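Local coordinates for protein ML032222a iGluR (Mnemiopsis leidyi, PDB 4YKI) that binds glycine in the ligand-binding domain of an ionotropic glutamate receptor, which probably couples this binding to opening of a ctenophore ion channel, at residues Gly64-Lys68 against Thr69-Trp73; Ser143-Pro146 against Glu147-Lys151. All coordinates share one frame; numbering follows the deposited sequence. Where two conformers were deposited one is given.

How the contacts relate
Contact 1 comes first along the chain. It is a loop between strand 52-56 and helix 75-81, in the lobe that holds the N-terminus. Contact 2 follows on the other lobe, at the start of helix 145-152, just after strand 137-141 of the mixed sheet. Their centres are about 12 Å apart, and they touch across the cleft between the lobes. Gly64 N lies 2.9 Å from Ser143 O, a probable hydrogen bond, and the methyl CB of Ala65 packs on Ser143 and Thr148. Glycine is bound in the cleft nearby. These inter-lobe contacts are consistent with the cleft closure that follows agonist binding in glutamate receptors.

Contact 1 of 2, residues Gly64-Lys68 against Thr69-Trp73; sequences GALNK and TTNEW
Leu66 lies over a face of the Trp73 indole. Its CB is 3.8 Å from the centroid of the six-membered ring, close to the ring normal, a CH-pi contact. Leu66 CG stands anti to the backbone N (chi1 178°), and CD1 lies against the pyrrole side, near NE1, and 3.5 Å from Glu72 O. Gly64 O sits at the ring edge, and the Trp73 side chain also touches Ala97 and Arg98 of helix 96-99. The backbone doubles back here as a surface loop of the N-terminal lobe. Asn67 N donates a straight bond to Glu72 O (2.8 Å, 171°), and one water bridges Glu72 O and Ala65 O. At the turn Asn67 acts as an acceptor. Its OD1 takes Thr69 N at 2.7 Å, in the carbonyl plane, as in an Asx turn. Thr70 N comes to the same Asn67 OD1 at 3.1 Å from above that plane. Two bonds thus fix the rotation of the amide. Thr70 makes an ST turn, its OG1 accepting from Glu72 N at 3.2 Å. Thr70 OG1 sits between its backbone N and carbonyl carbon (chi1 63°) and meets Asn67 CB at 3.2 Å; the side chains cross nearly at right angles.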
loop_
_atom_site.group_PDB
_atom_site.type_symbol
_atom_site.label_atom_id
_atom_site.label_comp_id
_atom_site.label_asym_id
_atom_site.label_seq_id
_atom_site.Cartn_x
_atom_site.Cartn_y
_atom_site.Cartn_z
ATOM N N GLY B 64 -8.739 -17.054 7.703
ATOM C CA GLY B 64 -10.107 -16.694 8.047
ATOM C C GLY B 64 -10.939 -16.175 6.890
ATOM O O GLY B 64 -10.484 -15.332 6.092
ATOM N N ALA B 65 -12.171 -16.662 6.819
ATOM C CA ALA B 65 -13.132 -16.235 5.831
ATOM C C ALA B 65 -14.516 -16.307 6.446
ATOM O O ALA B 65 -14.715 -16.942 7.493
ATOM C CB ALA B 65 -13.059 -17.127 4.579
ATOM N N LEU B 66 -15.469 -15.664 5.783
ATOM C CA LEU B 66 -16.849 -15.628 6.230
ATOM C C LEU B 66 -17.659 -16.740 5.547
ATOM O O LEU B 66 -17.698 -16.834 4.312
ATOM C CB LEU B 66 -17.452 -14.262 5.910
ATOM C CG LEU B 66 -18.925 -14.048 6.276
ATOM C CD1 LEU B 66 -19.197 -14.249 7.746
ATOM C CD2 LEU B 66 -19.296 -12.635 5.882
ATOM N N ASN B 67 -18.292 -17.575 6.350
ATOM C CA ASN B 67 -19.171 -18.625 5.843
ATOM C C ASN B 67 -20.531 -18.023 5.539
ATOM O O ASN B 67 -21.178 -17.485 6.427
ATOM C CB ASN B 67 -19.283 -19.704 6.912
ATOM C CG ASN B 67 -20.068 -20.920 6.456
ATOM O OD1 ASN B 67 -21.180 -20.804 5.947
ATOM N ND2 ASN B 67 -19.487 -22.095 6.651
ATOM N N LYS B 68 -20.957 -18.104 4.284
ATOM C CA LYS B 68 -22.222 -17.486 3.901
ATOM C C LYS B 68 -23.451 -18.280 4.363
ATOM O O LYS B 68 -24.561 -17.754 4.353
ATOM C CB LYS B 68 -22.267 -17.266 2.386
ATOM C CG LYS B 68 -21.356 -16.143 1.902
ATOM C CD LYS B 68 -22.066 -15.261 0.890
ATOM C CE LYS B 68 -21.285 -13.992 0.610
ATOM N NZ LYS B 68 -22.078 -13.032 -0.208
ATOM N N THR B 69 -23.257 -19.527 4.776
ATOM C CA THR B 69 -24.368 -20.340 5.279
ATOM C C THR B 69 -24.671 -19.922 6.730
ATOM O O THR B 69 -25.815 -19.639 7.087
ATOM C CB THR B 69 -24.061 -21.867 5.202
ATOM O OG1 THR B 69 -23.575 -22.226 3.894
ATOM C CG2 THR B 69 -25.312 -22.676 5.522
ATOM N N THR B 70 -23.628 -19.851 7.553
ATOM C CA THR B 70 -23.759 -19.586 8.984
ATOM C C THR B 70 -23.568 -18.124 9.377
ATOM O O THR B 70 -23.883 -17.733 10.508
ATOM C CB THR B 70 -22.692 -20.344 9.759
ATOM O OG1 THR B 70 -21.410 -19.855 9.343
ATOM C CG2 THR B 70 -22.777 -21.835 9.498
ATOM N N ASN B 71 -23.030 -17.331 8.459
ATOM C CA ASN B 71 -22.655 -15.950 8.730
ATOM C C ASN B 71 -21.623 -15.817 9.862
ATOM O O ASN B 71 -21.600 -14.804 10.567
ATOM C CB ASN B 71 -23.891 -15.096 9.047
ATOM C CG ASN B 71 -23.616 -13.602 8.938
ATOM O OD1 ASN B 71 -22.861 -13.154 8.067
ATOM N ND2 ASN B 71 -24.216 -12.824 9.833
ATOM N N GLU B 72 -20.780 -16.830 10.026
ATOM C CA GLU B 72 -19.715 -16.789 11.010
ATOM C C GLU B 72 -18.358 -16.798 10.314
ATOM O O GLU B 72 -18.210 -17.262 9.173
ATOM C CB GLU B 72 -19.805 -17.986 11.956
ATOM C CG GLU B 72 -21.140 -18.115 12.707
ATOM C CD GLU B 72 -21.310 -17.112 13.842
ATOM O OE1 GLU B 72 -20.367 -16.340 14.127
ATOM O OE2 GLU B 72 -22.396 -17.103 14.468
ATOM N N TRP B 73 -17.386 -16.265 11.047
ATOM C CA TRP B 73 -15.990 -16.272 10.664
ATOM C C TRP B 73 -15.259 -17.461 11.266
ATOM O O TRP B 73 -15.726 -18.091 12.227
ATOM C CB TRP B 73 -15.323 -14.979 11.156
ATOM C CG TRP B 73 -15.747 -13.786 10.360
ATOM C CD1 TRP B 73 -16.788 -12.948 10.608
ATOM C CD2 TRP B 73 -15.130 -13.312 9.161
ATOM N NE1 TRP B 73 -16.867 -11.997 9.635
ATOM C CE2 TRP B 73 -15.857 -12.190 8.733
ATOM C CE3 TRP B 73 -14.034 -13.736 8.408
ATOM C CZ2 TRP B 73 -15.525 -11.484 7.584
ATOM C CZ3 TRP B 73 -13.697 -13.040 7.272
ATOM C CH2 TRP B 73 -14.438 -11.914 6.868
HETATM O O HOH W 1 -16.113 -19.259 8.549
#

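Contact 2 of 2, residues Ser143-Pro146 against Glu147-Lys151; sequences SRHP and ETLLK. With GLY (glycine), chain E.
Leu149 overlaps a face of the His145 imidazole one helical turn earlier. Its branch point CG rests over the ring, and Leu149 CD1 is 3.2 Å from His145 NE2, a tight fit. His145 CG is anti to the backbone N (chi1 167°), beside the carbonyl carbon, which brings the ring toward Leu149. His145 ND1 is hydrogen-bonded to Asn95 ND2. Glu147, with its chain extended, likewise reaches back four residues. Its OE1 takes the Ser143 N at 2.8 Å, from above the carboxylate plane, and so ties the residue before the N-cap to the first turn. Arg144 is that N-cap, and its O accepts from Thr148 N at 3.3 Å. The extended Arg144 chain carries its guanidinium under the bound glycine, whose CA sits 3.5 Å above the guanidinium plane, over its centre. An alanine here would remove this platform and is likely to leave Asp187 and Glu17 without their salt-bridge mate. His145 N donates to the glycine O at 2.9 Å. The helix start thus meets the ligand carboxylate with a backbone N-H, where the helix dipole would probably favour the negative charge, as in the agonist site of glutamate receptor ligand-binding domains.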
loop_
_atom_site.group_PDB
_atom_site.type_symbol
_atom_site.label_atom_id
_atom_site.label_comp_id
_atom_site.label_asym_id
_atom_site.label_seq_id
_atom_site.Cartn_x
_atom_site.Cartn_y
_atom_site.Cartn_z
ATOM N N SER B 143 -10.680 -20.984 3.228
ATOM C CA SER B 143 -10.708 -19.953 4.277
ATOM C C SER B 143 -9.435 -19.114 4.313
ATOM O O SER B 143 -8.867 -18.830 5.373
ATOM C CB SER B 143 -10.995 -20.586 5.636
ATOM O OG SER B 143 -12.291 -21.172 5.645
ATOM N N ARG B 144 -9.015 -18.673 3.137
ATOM C CA ARG B 144 -7.834 -17.839 2.961
ATOM C C ARG B 144 -8.207 -16.801 1.893
ATOM O O ARG B 144 -9.162 -16.998 1.131
ATOM C CB ARG B 144 -6.662 -18.734 2.530
ATOM C CG ARG B 144 -5.294 -18.094 2.397
ATOM C CD ARG B 144 -4.320 -19.079 1.771
ATOM N NE ARG B 144 -3.053 -18.483 1.331
ATOM C CZ ARG B 144 -2.011 -18.206 2.108
ATOM N NH1 ARG B 144 -2.053 -18.428 3.410
ATOM N NH2 ARG B 144 -0.916 -17.678 1.568
ATOM N N HIS B 145 -7.435 -15.727 1.812
ATOM C CA HIS B 145 -7.762 -14.576 0.971
ATOM C C HIS B 145 -7.988 -14.879 -0.516
ATOM O O HIS B 145 -8.948 -14.383 -1.066
ATOM C CB HIS B 145 -6.696 -13.519 1.214
ATOM C CG HIS B 145 -6.685 -12.406 0.238
ATOM N ND1 HIS B 145 -7.560 -11.345 0.307
ATOM C CD2 HIS B 145 -5.859 -12.175 -0.808
ATOM C CE1 HIS B 145 -7.256 -10.499 -0.662
ATOM N NE2 HIS B 145 -6.229 -10.976 -1.351
ATOM N N PRO B 146 -7.113 -15.649 -1.187
ATOM C CA PRO B 146 -7.378 -15.869 -2.613
ATOM C C PRO B 146 -8.764 -16.472 -2.868
ATOM O O PRO B 146 -9.475 -16.015 -3.757
ATOM C CB PRO B 146 -6.226 -16.791 -3.045
ATOM C CG PRO B 146 -5.100 -16.438 -2.093
ATOM C CD PRO B 146 -5.812 -16.219 -0.779
ATOM N N GLU B 147 -9.152 -17.480 -2.095
ATOM C CA GLU B 147 -10.491 -18.060 -2.197
ATOM C C GLU B 147 -11.565 -16.978 -2.062
ATOM O O GLU B 147 -12.510 -16.936 -2.840
ATOM C CB GLU B 147 -10.674 -19.120 -1.121
ATOM C CG GLU B 147 -12.025 -19.819 -1.191
ATOM C CD GLU B 147 -12.312 -20.688 0.010
ATOM O OE1 GLU B 147 -12.316 -20.142 1.134
ATOM O OE2 GLU B 147 -12.545 -21.903 -0.170
ATOM N N THR B 148 -11.417 -16.115 -1.067
ATOM C CA THR B 148 -12.399 -15.059 -0.859
ATOM C C THR B 148 -12.479 -14.126 -2.065
ATOM O O THR B 148 -13.577 -13.785 -2.530
ATOM C CB THR B 148 -12.069 -14.275 0.414
ATOM O OG1 THR B 148 -12.353 -15.096 1.551
ATOM C CG2 THR B 148 -12.920 -13.030 0.521
ATOM N N LEU B 149 -11.331 -13.714 -2.590
ATOM C CA LEU B 149 -11.353 -12.839 -3.759
ATOM C C LEU B 149 -11.988 -13.494 -4.956
ATOM O O LEU B 149 -12.749 -12.853 -5.676
ATOM C CB LEU B 149 -9.964 -12.345 -4.135
ATOM C CG LEU B 149 -9.309 -11.315 -3.228
ATOM C CD1 LEU B 149 -8.093 -10.709 -3.969
ATOM C CD2 LEU B 149 -10.300 -10.243 -2.787
ATOM N N LEU B 150 -11.663 -14.750 -5.213
ATOM C CA LEU B 150 -12.242 -15.418 -6.364
ATOM C C LEU B 150 -13.757 -15.618 -6.184
ATOM O O LEU B 150 -14.508 -15.496 -7.149
ATOM C CB LEU B 150 -11.530 -16.741 -6.659
ATOM C CG LEU B 150 -10.305 -16.585 -7.588
ATOM C CD1 LEU B 150 -9.205 -15.719 -7.014
ATOM C CD2 LEU B 150 -9.767 -17.959 -7.929
ATOM N N LYS B 151 -14.195 -15.898 -4.955
ATOM C CA LYS B 151 -15.614 -16.142 -4.687
ATOM C C LYS B 151 -16.470 -14.878 -4.693
ATOM O O LYS B 151 -17.692 -14.957 -4.852
ATOM C CB LYS B 151 -15.797 -16.871 -3.350
ATOM C CG LYS B 151 -15.439 -18.349 -3.392
ATOM C CD LYS B 151 -16.541 -19.163 -4.070
ATOM C CE LYS B 151 -17.660 -19.476 -3.097
ATOM N NZ LYS B 151 -18.772 -20.236 -3.738
HETATM N N GLY E . -2.067 -14.152 3.315
HETATM C CA GLY E . -3.242 -15.052 3.369
HETATM C C GLY E . -4.486 -14.401 3.923
HETATM O O GLY E . -5.543 -15.068 3.903
HETATM O OXT GLY E . -4.418 -13.246 4.397
#